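Local coordinates for protein multicopper oxidase (Arthrobacter sp. FB24, PDB 3GDC) that probably oxidises phenolic or related substrates as a laccase-like, two-domain multicopper oxidase, passing the electrons through its copper sites to dioxygen, at residues T14-D19 and N60-G65; D19-R24 and R35-V40. All blocks are in the same frame, centred on the assembly; numbering follows the deposited sequence.

Interaction 1: residues T14-D19 and N60-G65; sequences TAILRD and NGRIPG
I16, on helix 13-18, and D19 just beyond it meet R62 and P64 of the loop between strands 52-59 and 67-71. The guanidinium of R62 is touched in two ways. I16 CG1 lies over the centre of one face, 3.8 Å from R62 CZ, while the carboxylate of D19 comes to the edge and forms a salt bridge, D19 OD2 to R62 NH2 3.0 Å, with the two flat groups turned 66° against each other. I16 CG2 rests on P64 CG at 3.8 Å, and I16 CD1 reaches P64 CD; the peptide bond before P64 is cis. D19 CG stands anti to its backbone N (chi1 -175°), which sets CG on the side of R62.

The other end nitrogen of R62 serves the backbone. R62 NH1 donates to G65 O at 2.9 Å, a bent bond (133° at the hydrogen) that meets the oxygen from above the carbonyl plane. It also donates to a water 3.1 Å from NH1, and that water gives its own hydrogens to I16 O and D19 O, each 2.7 Å from the water oxygen.

Further out, I16 also packs on I11 and N186, L17 and R18 turn to strands 163-172 and 197-200, and P64 leans on Y147. R62 thus ties its own loop, the helix and D19 through one planar group: the salt bridge, the water and the bond to G65 O hold its nitrogens, and I16 CG1 lies over one face, consistent with a guanidinium fixed in rotation and kept charged.

Interaction 2: residues D19-R24 and R35-V40; sequences DFDRGR and REWDIV
R24 and E36 pair backbone to backbone as an antiparallel hydrogen-bonded pair. R24 N donates to E36 O at 2.9 Å in a nearly straight bond (168° at the hydrogen), and E36 N returns one to R24 O, an oxygen that also receives a CA-H...O contact from R35.

Side chains reach across to two successive carbonyls of the incoming segment, those of D21 and R22. W37 NE1 donates to D21 O at 2.9 Å; the acceptor lies in the indole plane, yet the N-H arrives from above the carbonyl plane. R35 NH1 meets R22 O at 2.8 Å, in the carbonyl plane on a lone pair, the acceptor also lying in the guanidinium plane. R35 CG and CD pass close beside the same oxygen, and the bend of the chain at chi3 (-64°) sends NE off that line, where D74 pairs with it. D21 OD1 accepts from G23 N at 3.0 Å, closing an Asx turn.

Among charged groups, R24 grips D38 end-on with two nitrogens, NH1 to OD2 at 3.0 Å and NH2 to OD1 at 3.1 Å, the planes 47° apart. The R24 chain is extended from CG to NE and runs over E36 CB on the way. E36 OE1 is hydrogen-bonded to H79 NE2.

G23 fits closely against W37: with positive phi, it brings its CA over one face of the ring, 3.5 Å from W37 CD1, and against E36 O.

The R24-E36 pair belongs to the antiparallel hairpin of strands 20-27, whose course is interrupted, and 33-49, while W37 and R35 hold D21 and R22, where the chain runs across the strand, in a cupredoxin-like beta-sandwich domain.

D19 belongs to both segments 14-19 and 19-24: in interaction 1 it pairs with R62, and the chain then runs straight on into the strand that interaction 2 joins to 35-40. Interaction 2 is nested within the loop that interaction 1 closes, and their centres lie 12 Å apart. They also touch directly, since N60 N is 2.8 Å from V40 O, a probable hydrogen bond, and N60 OD1 accepts from V40 N. Interaction 1 joins helix 13-18, seated against strand 163-172, to a loop whose I63 side chain is about 12 Å from a bound copper ion; both contacts are structural, with no copper ligand among their residues.

Interaction 1: residues T14-D19 and N60-G65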
# COMPACT_ATOMS: atom_id res chain seq x y z
N THR A 14 24.15 -13.47 -3.88
CA THR A 14 23.79 -14.90 -3.86
C THR A 14 24.09 -15.52 -2.50
O THR A 14 23.27 -16.27 -1.97
CB THR A 14 24.49 -15.69 -5.00
OG1 THR A 14 23.99 -15.23 -6.25
CG2 THR A 14 24.21 -17.18 -4.90
N ALA A 15 25.26 -15.21 -1.96
CA ALA A 15 25.64 -15.68 -0.63
C ALA A 15 24.68 -15.12 0.43
O ALA A 15 24.19 -15.86 1.29
CB ALA A 15 27.07 -15.29 -0.33
N ILE A 16 24.41 -13.83 0.33
CA ILE A 16 23.49 -13.13 1.25
C ILE A 16 22.11 -13.79 1.27
O ILE A 16 21.48 -13.93 2.32
CB ILE A 16 23.40 -11.63 0.89
CG1 ILE A 16 24.74 -10.95 1.22
CG2 ILE A 16 22.22 -10.95 1.63
CD1 ILE A 16 24.79 -9.46 0.93
N LEU A 17 21.66 -14.21 0.08
CA LEU A 17 20.36 -14.82 -0.10
C LEU A 17 20.08 -15.96 0.89
O LEU A 17 18.95 -16.12 1.36
CB LEU A 17 20.24 -15.31 -1.54
CG LEU A 17 18.93 -15.86 -2.09
CD1 LEU A 17 17.90 -14.73 -2.21
CD2 LEU A 17 19.24 -16.46 -3.45
N ARG A 18 21.11 -16.73 1.22
CA ARG A 18 20.92 -17.90 2.07
C ARG A 18 21.77 -17.92 3.35
O ARG A 18 21.81 -18.93 4.06
CB ARG A 18 21.13 -19.18 1.26
CG ARG A 18 20.08 -19.39 0.18
CD ARG A 18 20.33 -20.71 -0.54
NE ARG A 18 19.32 -20.98 -1.57
CZ ARG A 18 19.44 -20.67 -2.85
NH1 ARG A 18 20.53 -20.06 -3.30
NH2 ARG A 18 18.46 -20.98 -3.69
N ASP A 19 22.40 -16.79 3.66
CA ASP A 19 23.27 -16.69 4.84
C ASP A 19 22.48 -16.21 6.07
O ASP A 19 22.38 -15.01 6.33
CB ASP A 19 24.45 -15.74 4.52
CG ASP A 19 25.47 -15.66 5.66
OD1 ASP A 19 25.30 -16.32 6.70
OD2 ASP A 19 26.48 -14.93 5.48
N ASN A 60 29.43 -4.78 9.18
CA ASN A 60 30.31 -5.90 8.82
C ASN A 60 30.71 -5.94 7.34
O ASN A 60 30.94 -7.01 6.77
CB ASN A 60 29.68 -7.25 9.24
CG ASN A 60 29.74 -7.48 10.74
OD1 ASN A 60 30.25 -6.65 11.50
ND2 ASN A 60 29.20 -8.61 11.18
N GLY A 61 30.78 -4.75 6.73
CA GLY A 61 31.32 -4.61 5.37
C GLY A 61 30.47 -5.21 4.26
O GLY A 61 30.99 -5.55 3.20
N ARG A 62 29.17 -5.34 4.51
CA ARG A 62 28.24 -5.82 3.49
C ARG A 62 26.94 -5.03 3.56
O ARG A 62 26.53 -4.57 4.64
CB ARG A 62 27.94 -7.32 3.69
CG ARG A 62 27.46 -7.67 5.08
CD ARG A 62 26.12 -8.42 5.00
NE ARG A 62 26.33 -9.83 5.00
CZ ARG A 62 25.39 -10.77 4.98
NH1 ARG A 62 24.09 -10.49 4.95
NH2 ARG A 62 25.80 -12.02 4.98
N ILE A 63 26.31 -4.87 2.40
CA ILE A 63 24.99 -4.25 2.28
C ILE A 63 24.12 -5.22 1.48
O ILE A 63 24.47 -5.54 0.35
CB ILE A 63 25.06 -2.90 1.51
CG1 ILE A 63 25.97 -1.90 2.21
CG2 ILE A 63 23.67 -2.32 1.37
CD1 ILE A 63 26.19 -0.61 1.43
N PRO A 64 23.00 -5.72 2.07
CA PRO A 64 22.53 -5.49 3.44
C PRO A 64 23.51 -6.08 4.46
O PRO A 64 24.34 -6.93 4.09
CB PRO A 64 21.21 -6.27 3.50
CG PRO A 64 21.37 -7.35 2.42
CD PRO A 64 22.10 -6.62 1.33
N GLY A 65 23.37 -5.67 5.71
CA GLY A 65 24.13 -6.21 6.83
C GLY A 65 23.78 -7.66 7.11
O GLY A 65 22.97 -8.26 6.40
O HOH W 1 22.10 -12.91 4.72

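Interaction 2: residues D19-R24 and R35-V40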
# COMPACT_ATOMS: atom_id res chain seq x y z
N ASP A 19 22.40 -16.79 3.66
CA ASP A 19 23.27 -16.69 4.84
C ASP A 19 22.48 -16.21 6.07
O ASP A 19 22.38 -15.01 6.33
CB ASP A 19 24.45 -15.74 4.52
CG ASP A 19 25.47 -15.66 5.66
OD1 ASP A 19 25.30 -16.32 6.70
OD2 ASP A 19 26.48 -14.93 5.48
N PHE A 20 21.95 -17.15 6.84
CA PHE A 20 21.29 -16.85 8.11
C PHE A 20 22.32 -17.00 9.23
O PHE A 20 22.83 -18.09 9.50
CB PHE A 20 20.08 -17.76 8.32
CG PHE A 20 18.99 -17.53 7.30
CD1 PHE A 20 18.01 -16.57 7.53
CD2 PHE A 20 18.98 -18.23 6.10
CE1 PHE A 20 17.00 -16.34 6.59
CE2 PHE A 20 17.99 -18.00 5.15
CZ PHE A 20 17.00 -17.06 5.39
N ASP A 21 22.65 -15.86 9.84
CA ASP A 21 23.67 -15.81 10.86
C ASP A 21 23.07 -16.18 12.22
O ASP A 21 22.37 -15.38 12.86
CB ASP A 21 24.36 -14.44 10.87
CG ASP A 21 25.66 -14.44 11.68
OD1 ASP A 21 25.78 -15.22 12.65
OD2 ASP A 21 26.56 -13.64 11.35
N ARG A 22 23.35 -17.40 12.65
CA ARG A 22 22.80 -17.93 13.90
C ARG A 22 23.61 -17.53 15.14
O ARG A 22 23.24 -17.85 16.26
CB ARG A 22 22.62 -19.44 13.80
CG ARG A 22 21.55 -19.83 12.78
CD ARG A 22 21.48 -21.32 12.51
NE ARG A 22 20.43 -21.63 11.54
CZ ARG A 22 20.49 -21.39 10.23
NH1 ARG A 22 21.58 -20.83 9.68
NH2 ARG A 22 19.46 -21.71 9.46
N GLY A 23 24.70 -16.80 14.92
CA GLY A 23 25.50 -16.25 16.02
C GLY A 23 26.30 -17.32 16.75
O GLY A 23 26.48 -18.43 16.25
N ARG A 24 26.77 -16.97 17.94
CA ARG A 24 27.38 -17.95 18.82
C ARG A 24 26.46 -18.17 20.01
O ARG A 24 25.90 -17.22 20.56
CB ARG A 24 28.79 -17.53 19.26
CG ARG A 24 28.88 -16.17 19.90
CD ARG A 24 30.31 -15.89 20.35
NE ARG A 24 30.41 -14.58 20.98
CZ ARG A 24 30.68 -13.46 20.33
NH1 ARG A 24 30.89 -13.47 19.02
NH2 ARG A 24 30.73 -12.31 21.00
N ARG A 35 22.24 -16.12 22.57
CA ARG A 35 22.75 -16.04 21.21
C ARG A 35 23.40 -14.67 21.02
O ARG A 35 22.79 -13.65 21.34
CB ARG A 35 21.59 -16.25 20.24
CG ARG A 35 21.98 -16.54 18.82
CD ARG A 35 20.72 -16.76 17.96
NE ARG A 35 19.94 -17.93 18.36
CZ ARG A 35 20.19 -19.19 17.97
NH1 ARG A 35 21.19 -19.46 17.16
NH2 ARG A 35 19.40 -20.17 18.40
N GLU A 36 24.63 -14.65 20.51
CA GLU A 36 25.41 -13.40 20.44
C GLU A 36 26.07 -13.15 19.09
O GLU A 36 26.52 -14.07 18.41
CB GLU A 36 26.49 -13.36 21.52
CG GLU A 36 25.99 -13.73 22.89
CD GLU A 36 27.09 -13.74 23.91
OE1 GLU A 36 27.66 -12.66 24.17
OE2 GLU A 36 27.38 -14.83 24.44
N TRP A 37 26.16 -11.88 18.72
CA TRP A 37 26.82 -11.50 17.48
C TRP A 37 27.71 -10.31 17.72
O TRP A 37 27.42 -9.47 18.58
CB TRP A 37 25.81 -11.09 16.42
CG TRP A 37 24.83 -12.13 15.98
CD1 TRP A 37 24.95 -12.96 14.91
CD2 TRP A 37 23.54 -12.40 16.55
NE1 TRP A 37 23.83 -13.74 14.79
CE2 TRP A 37 22.95 -13.42 15.78
CE3 TRP A 37 22.84 -11.88 17.65
CZ2 TRP A 37 21.68 -13.94 16.07
CZ3 TRP A 37 21.57 -12.39 17.94
CH2 TRP A 37 21.01 -13.41 17.14
N ASP A 38 28.78 -10.21 16.94
CA ASP A 38 29.58 -8.98 16.88
C ASP A 38 29.26 -8.27 15.57
O ASP A 38 29.40 -8.86 14.49
CB ASP A 38 31.07 -9.29 16.91
CG ASP A 38 31.47 -10.11 18.11
OD1 ASP A 38 30.97 -9.83 19.21
OD2 ASP A 38 32.28 -11.05 17.94
N ILE A 39 28.85 -7.01 15.68
CA ILE A 39 28.50 -6.21 14.51
C ILE A 39 29.32 -4.93 14.57
O ILE A 39 29.36 -4.25 15.61
CB ILE A 39 26.97 -5.91 14.47
CG1 ILE A 39 26.16 -7.22 14.30
CG2 ILE A 39 26.63 -4.90 13.37
CD1 ILE A 39 24.64 -7.04 14.10
N VAL A 40 29.97 -4.60 13.46
CA VAL A 40 30.82 -3.40 13.39
C VAL A 40 30.34 -2.50 12.26
O VAL A 40 30.16 -2.97 11.13
CB VAL A 40 32.30 -3.77 13.15
CG1 VAL A 40 33.17 -2.51 13.11
CG2 VAL A 40 32.83 -4.74 14.23